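Local structure of fusolin (Entomopoxvirinae, 4X27) at residues 4-9 with 132-137; 142-147 with 215-220. The protein builds the viral spindles that enhance entomopoxvirus virulence and, as a copper-binding member of the lytic polysaccharide monooxygenase family, probably acts on chitin by oxidation. All coordinates share one frame; numbering follows the deposited sequence.

Interaction 1: 4-9 with 132-137; sequences ITFPIA and VPIEFE
T5 and F6 both face E137 in a classic beta bulge, where strand 2-6 joins strand 131-140 antiparallel in the fibronectin type III-like core. The backbone pairing turns on E137 O, which takes two N-H groups: T5 N at 2.9 Å, and F6 N at 3.1 Å on a lone pair in the carbonyl plane. F6 O returns the pairing to E137 N at 2.9 Å.

Polar side chains add to the pairing at the bulge. With chi1 at 43°, T5 OG1 sits between its own backbone N and carbonyl carbon, 2.8 Å from E137 OE1 and 2.9 Å from E137 O. The E137 carboxylate is gripped further by S187 and Q188, so its rotation is fixed from several sides.

Apolar and aromatic groups pack alongside. P7, after a cis peptide, presses CD obliquely against F136 CE2 at 3.7 Å, while the F6 side chain crosses that of I134 at about a right angle, CE2 near CG2. Y348 of the second subunit meets the F6 ring edge-to-face. CG of F6 lies anti to its backbone N (chi1 -166°), which brings the ring's edge to the neighbouring strand: CD2 is 3.3 Å from E135 O, which lies in the ring plane.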
# COMPACT_ATOMS: atom_id res chain seq x y z
N ILE A 4 -14.00 -1.00 -20.32
CA ILE A 4 -13.62 -2.15 -19.53
C ILE A 4 -14.62 -2.29 -18.39
O ILE A 4 -14.88 -1.31 -17.67
CB ILE A 4 -12.17 -2.13 -19.00
CG1 ILE A 4 -11.17 -1.46 -19.97
CG2 ILE A 4 -11.73 -3.55 -18.60
CD1 ILE A 4 -9.98 -0.86 -19.21
N THR A 5 -15.18 -3.51 -18.24
CA THR A 5 -16.11 -3.84 -17.16
C THR A 5 -15.36 -4.59 -16.10
O THR A 5 -15.74 -4.53 -14.94
CB THR A 5 -17.36 -4.58 -17.63
OG1 THR A 5 -17.02 -5.60 -18.59
CG2 THR A 5 -18.42 -3.63 -18.15
N PHE A 6 -14.28 -5.30 -16.47
CA PHE A 6 -13.44 -5.99 -15.50
C PHE A 6 -11.94 -6.08 -15.92
O PHE A 6 -11.61 -6.80 -16.85
CB PHE A 6 -13.97 -7.40 -15.12
CG PHE A 6 -13.23 -7.87 -13.89
CD1 PHE A 6 -13.41 -7.23 -12.66
CD2 PHE A 6 -12.25 -8.86 -13.98
CE1 PHE A 6 -12.65 -7.59 -11.54
CE2 PHE A 6 -11.51 -9.23 -12.86
CZ PHE A 6 -11.72 -8.60 -11.64
N PRO A 7 -11.01 -5.48 -15.14
CA PRO A 7 -11.24 -4.57 -13.99
C PRO A 7 -11.89 -3.27 -14.49
O PRO A 7 -11.42 -2.72 -15.49
CB PRO A 7 -9.83 -4.36 -13.41
CG PRO A 7 -8.90 -5.26 -14.17
CD PRO A 7 -9.58 -5.57 -15.47
N ILE A 8 -13.00 -2.81 -13.84
CA ILE A 8 -13.79 -1.63 -14.23
C ILE A 8 -12.88 -0.45 -14.59
O ILE A 8 -11.97 -0.12 -13.83
CB ILE A 8 -14.90 -1.24 -13.16
CG1 ILE A 8 -15.88 -0.18 -13.72
CG2 ILE A 8 -14.33 -0.83 -11.78
CD1 ILE A 8 -17.24 -0.03 -12.96
N ALA A 9 -13.13 0.18 -15.75
CA ALA A 9 -12.36 1.33 -16.20
C ALA A 9 -12.68 2.54 -15.32
O ALA A 9 -13.79 2.63 -14.75
CB ALA A 9 -12.63 1.64 -17.67
N VAL A 132 -0.56 -12.73 -11.46
CA VAL A 132 -1.92 -13.08 -11.06
C VAL A 132 -2.76 -13.13 -12.32
O VAL A 132 -2.89 -12.11 -13.00
CB VAL A 132 -2.52 -12.13 -9.98
CG1 VAL A 132 -4.00 -12.41 -9.73
CG2 VAL A 132 -1.74 -12.23 -8.67
N PRO A 133 -3.33 -14.30 -12.69
CA PRO A 133 -4.20 -14.31 -13.87
C PRO A 133 -5.48 -13.54 -13.61
O PRO A 133 -6.13 -13.73 -12.58
CB PRO A 133 -4.47 -15.80 -14.12
CG PRO A 133 -4.18 -16.47 -12.86
CD PRO A 133 -3.31 -15.61 -12.01
N ILE A 134 -5.78 -12.62 -14.51
CA ILE A 134 -6.99 -11.79 -14.50
C ILE A 134 -7.75 -12.13 -15.77
O ILE A 134 -7.16 -12.15 -16.86
CB ILE A 134 -6.63 -10.26 -14.42
CG1 ILE A 134 -5.86 -9.83 -13.14
CG2 ILE A 134 -7.78 -9.31 -14.76
CD1 ILE A 134 -6.23 -10.36 -11.87
N GLU A 135 -9.06 -12.39 -15.64
CA GLU A 135 -9.85 -12.57 -16.82
C GLU A 135 -10.56 -11.24 -17.14
O GLU A 135 -11.56 -10.89 -16.52
CB GLU A 135 -10.84 -13.73 -16.71
CG GLU A 135 -11.54 -13.97 -18.04
CD GLU A 135 -12.71 -14.93 -18.00
OE1 GLU A 135 -13.68 -14.68 -17.24
OE2 GLU A 135 -12.65 -15.93 -18.74
N PHE A 136 -9.99 -10.50 -18.10
CA PHE A 136 -10.48 -9.22 -18.59
C PHE A 136 -11.83 -9.39 -19.23
O PHE A 136 -12.09 -10.40 -19.88
CB PHE A 136 -9.52 -8.62 -19.63
CG PHE A 136 -8.33 -7.91 -19.05
CD1 PHE A 136 -7.18 -8.61 -18.72
CD2 PHE A 136 -8.34 -6.53 -18.86
CE1 PHE A 136 -6.06 -7.95 -18.21
CE2 PHE A 136 -7.23 -5.87 -18.34
CZ PHE A 136 -6.10 -6.59 -18.01
N GLU A 137 -12.67 -8.38 -19.08
CA GLU A 137 -13.96 -8.35 -19.72
C GLU A 137 -14.18 -6.96 -20.26
O GLU A 137 -14.28 -5.99 -19.49
CB GLU A 137 -15.09 -8.79 -18.78
CG GLU A 137 -16.42 -8.84 -19.50
CD GLU A 137 -17.63 -9.06 -18.62
OE1 GLU A 137 -17.95 -8.15 -17.82
OE2 GLU A 137 -18.31 -10.10 -18.80

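Interaction 2: 142-147 with 215-220; sequences AIHEPS and WQRNDP. With CU (copper (II) ion), chain B.
H144 and R217 stack beside the copper ion in a site that matches the histidine brace of lytic polysaccharide monooxygenases: NE2 of H144 binds the metal at 2.2 Å, and H1 completes the protein ligands.

Stacked flat groups lie next to the metal. The R217 guanidinium lies on one face of the imidazole, centres 3.6 Å apart and planes only 8° apart; a bend at chi3 (65°) folds the arginine chain over the ring. A142 O sits over the opposite face toward the rim, so both faces of the imidazole are met. On the far face of the guanidinium, D219 OD2 gives a long salt bridge to NH2 that rests on charge alone. The W215 ring lies nearly parallel to H144 but slid aside, with little overlap, and its other neighbours include F149, stacked on it.

Backbone and water links hold the loop to the strand end. S147 and R217 form an antiparallel non-hydrogen-bonded pair, while N218 N, in an inverse gamma turn, donates to P146 O from well above the carbonyl plane at 3.1 Å. One water bridges P146 O to R217 NE, 2.9 Å from NE and in the guanidinium plane; a second joins E145 O to R217 NH2.

A buried polar bond between W215 and S147 also ties the two segments. The indole N-H of W215 points in its ring plane at S147, NE1 to OG 2.9 Å with an angle of 158° at the hydrogen.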
# COMPACT_ATOMS: atom_id res chain seq x y z
N ALA A 142 -21.45 -1.34 -28.92
CA ALA A 142 -21.57 -1.38 -30.37
C ALA A 142 -20.56 -2.41 -30.89
O ALA A 142 -19.39 -2.31 -30.56
CB ALA A 142 -21.31 0.01 -30.98
N ILE A 143 -21.02 -3.41 -31.66
CA ILE A 143 -20.19 -4.48 -32.21
C ILE A 143 -19.39 -4.01 -33.43
O ILE A 143 -19.98 -3.53 -34.41
CB ILE A 143 -21.05 -5.76 -32.54
CG1 ILE A 143 -21.86 -6.28 -31.31
CG2 ILE A 143 -20.18 -6.89 -33.16
CD1 ILE A 143 -20.97 -6.71 -30.01
N HIS A 144 -18.06 -4.18 -33.38
CA HIS A 144 -17.16 -3.83 -34.48
C HIS A 144 -16.12 -4.90 -34.69
O HIS A 144 -15.42 -5.29 -33.75
CB HIS A 144 -16.43 -2.50 -34.25
CG HIS A 144 -17.31 -1.33 -33.97
ND1 HIS A 144 -18.36 -0.99 -34.81
CD2 HIS A 144 -17.22 -0.41 -32.98
CE1 HIS A 144 -18.90 0.10 -34.28
NE2 HIS A 144 -18.25 0.47 -33.17
N GLU A 145 -15.99 -5.34 -35.95
CA GLU A 145 -14.99 -6.32 -36.41
C GLU A 145 -14.60 -5.98 -37.85
O GLU A 145 -15.49 -5.53 -38.59
CB GLU A 145 -15.50 -7.78 -36.32
CG GLU A 145 -15.48 -8.41 -34.93
CD GLU A 145 -14.14 -8.44 -34.21
OE1 GLU A 145 -13.09 -8.63 -34.87
OE2 GLU A 145 -14.14 -8.25 -32.98
N PRO A 146 -13.34 -6.19 -38.31
CA PRO A 146 -12.16 -6.68 -37.57
C PRO A 146 -11.65 -5.66 -36.53
O PRO A 146 -11.95 -4.46 -36.63
CB PRO A 146 -11.13 -6.97 -38.69
CG PRO A 146 -11.50 -6.00 -39.79
CD PRO A 146 -13.01 -5.88 -39.72
N SER A 147 -10.93 -6.14 -35.50
CA SER A 147 -10.40 -5.33 -34.40
C SER A 147 -9.34 -6.08 -33.62
O SER A 147 -9.18 -7.29 -33.81
CB SER A 147 -11.52 -4.90 -33.45
OG SER A 147 -11.93 -5.95 -32.59
N TRP A 215 -8.64 -0.76 -27.57
CA TRP A 215 -9.45 -1.54 -28.50
C TRP A 215 -9.44 -0.82 -29.86
O TRP A 215 -10.12 0.20 -30.02
CB TRP A 215 -10.89 -1.76 -27.99
CG TRP A 215 -11.75 -2.55 -28.94
CD1 TRP A 215 -11.36 -3.60 -29.72
CD2 TRP A 215 -13.15 -2.37 -29.18
NE1 TRP A 215 -12.44 -4.10 -30.42
CE2 TRP A 215 -13.54 -3.34 -30.14
CE3 TRP A 215 -14.12 -1.49 -28.67
CZ2 TRP A 215 -14.86 -3.44 -30.61
CZ3 TRP A 215 -15.43 -1.59 -29.13
CH2 TRP A 215 -15.79 -2.55 -30.09
N GLN A 216 -8.65 -1.34 -30.82
CA GLN A 216 -8.47 -0.75 -32.14
C GLN A 216 -9.21 -1.50 -33.24
O GLN A 216 -9.03 -2.70 -33.42
CB GLN A 216 -6.96 -0.69 -32.47
CG GLN A 216 -6.60 0.03 -33.80
CD GLN A 216 -6.92 1.50 -33.81
OE1 GLN A 216 -6.45 2.26 -32.99
NE2 GLN A 216 -7.70 1.95 -34.77
N ARG A 217 -9.99 -0.74 -34.04
CA ARG A 217 -10.67 -1.26 -35.23
C ARG A 217 -9.68 -1.31 -36.40
O ARG A 217 -8.95 -0.35 -36.63
CB ARG A 217 -11.87 -0.37 -35.61
CG ARG A 217 -12.94 -0.24 -34.52
CD ARG A 217 -14.10 0.60 -35.01
NE ARG A 217 -14.79 -0.07 -36.12
CZ ARG A 217 -15.89 0.39 -36.69
NH1 ARG A 217 -16.44 1.51 -36.27
NH2 ARG A 217 -16.46 -0.29 -37.68
N ASN A 218 -9.66 -2.45 -37.14
CA ASN A 218 -8.84 -2.61 -38.34
C ASN A 218 -9.62 -2.05 -39.51
O ASN A 218 -10.30 -2.81 -40.20
CB ASN A 218 -8.49 -4.09 -38.59
CG ASN A 218 -7.72 -4.75 -37.48
OD1 ASN A 218 -8.30 -5.43 -36.65
ND2 ASN A 218 -6.41 -4.58 -37.46
N ASP A 219 -9.62 -0.72 -39.67
CA ASP A 219 -10.40 -0.10 -40.74
C ASP A 219 -9.85 1.32 -41.08
O ASP A 219 -9.19 1.92 -40.23
CB ASP A 219 -11.91 -0.09 -40.39
CG ASP A 219 -12.52 1.13 -39.74
OD1 ASP A 219 -11.79 1.86 -39.03
OD2 ASP A 219 -13.75 1.34 -39.90
N PRO A 220 -10.10 1.85 -42.31
CA PRO A 220 -9.50 3.15 -42.69
C PRO A 220 -9.82 4.32 -41.77
O PRO A 220 -9.02 5.27 -41.76
CB PRO A 220 -10.06 3.39 -44.09
CG PRO A 220 -10.32 2.04 -44.61
CD PRO A 220 -10.81 1.25 -43.46
CU CU B . -18.36 2.05 -31.71
O HOH W 1 -15.08 -2.43 -39.60
O HOH W 2 -13.93 -2.61 -37.11

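In the fold
The two interactions lie in series along the chain, centres 20 Å apart and nearest atoms about 8 Å apart, without touching. Interaction 1 belongs to the four-stranded antiparallel sheet, at strand 2-6, outermost within this chain; interaction 2 belongs to the other sheet, where the start of strand 147-154 pairs with the end of strand 209-217. The sheets face each other: I4 and P7 pack on V213 and L211 of strand 209-217, which runs on to W215 and R217. Strand 131-140 likewise leads from interaction 1 to the loop carrying H144, and strand 2-6 begins directly after H1. Interaction 1 is met by the second subunit, interaction 2 is not; both strands link the buried core to the copper-binding histidines.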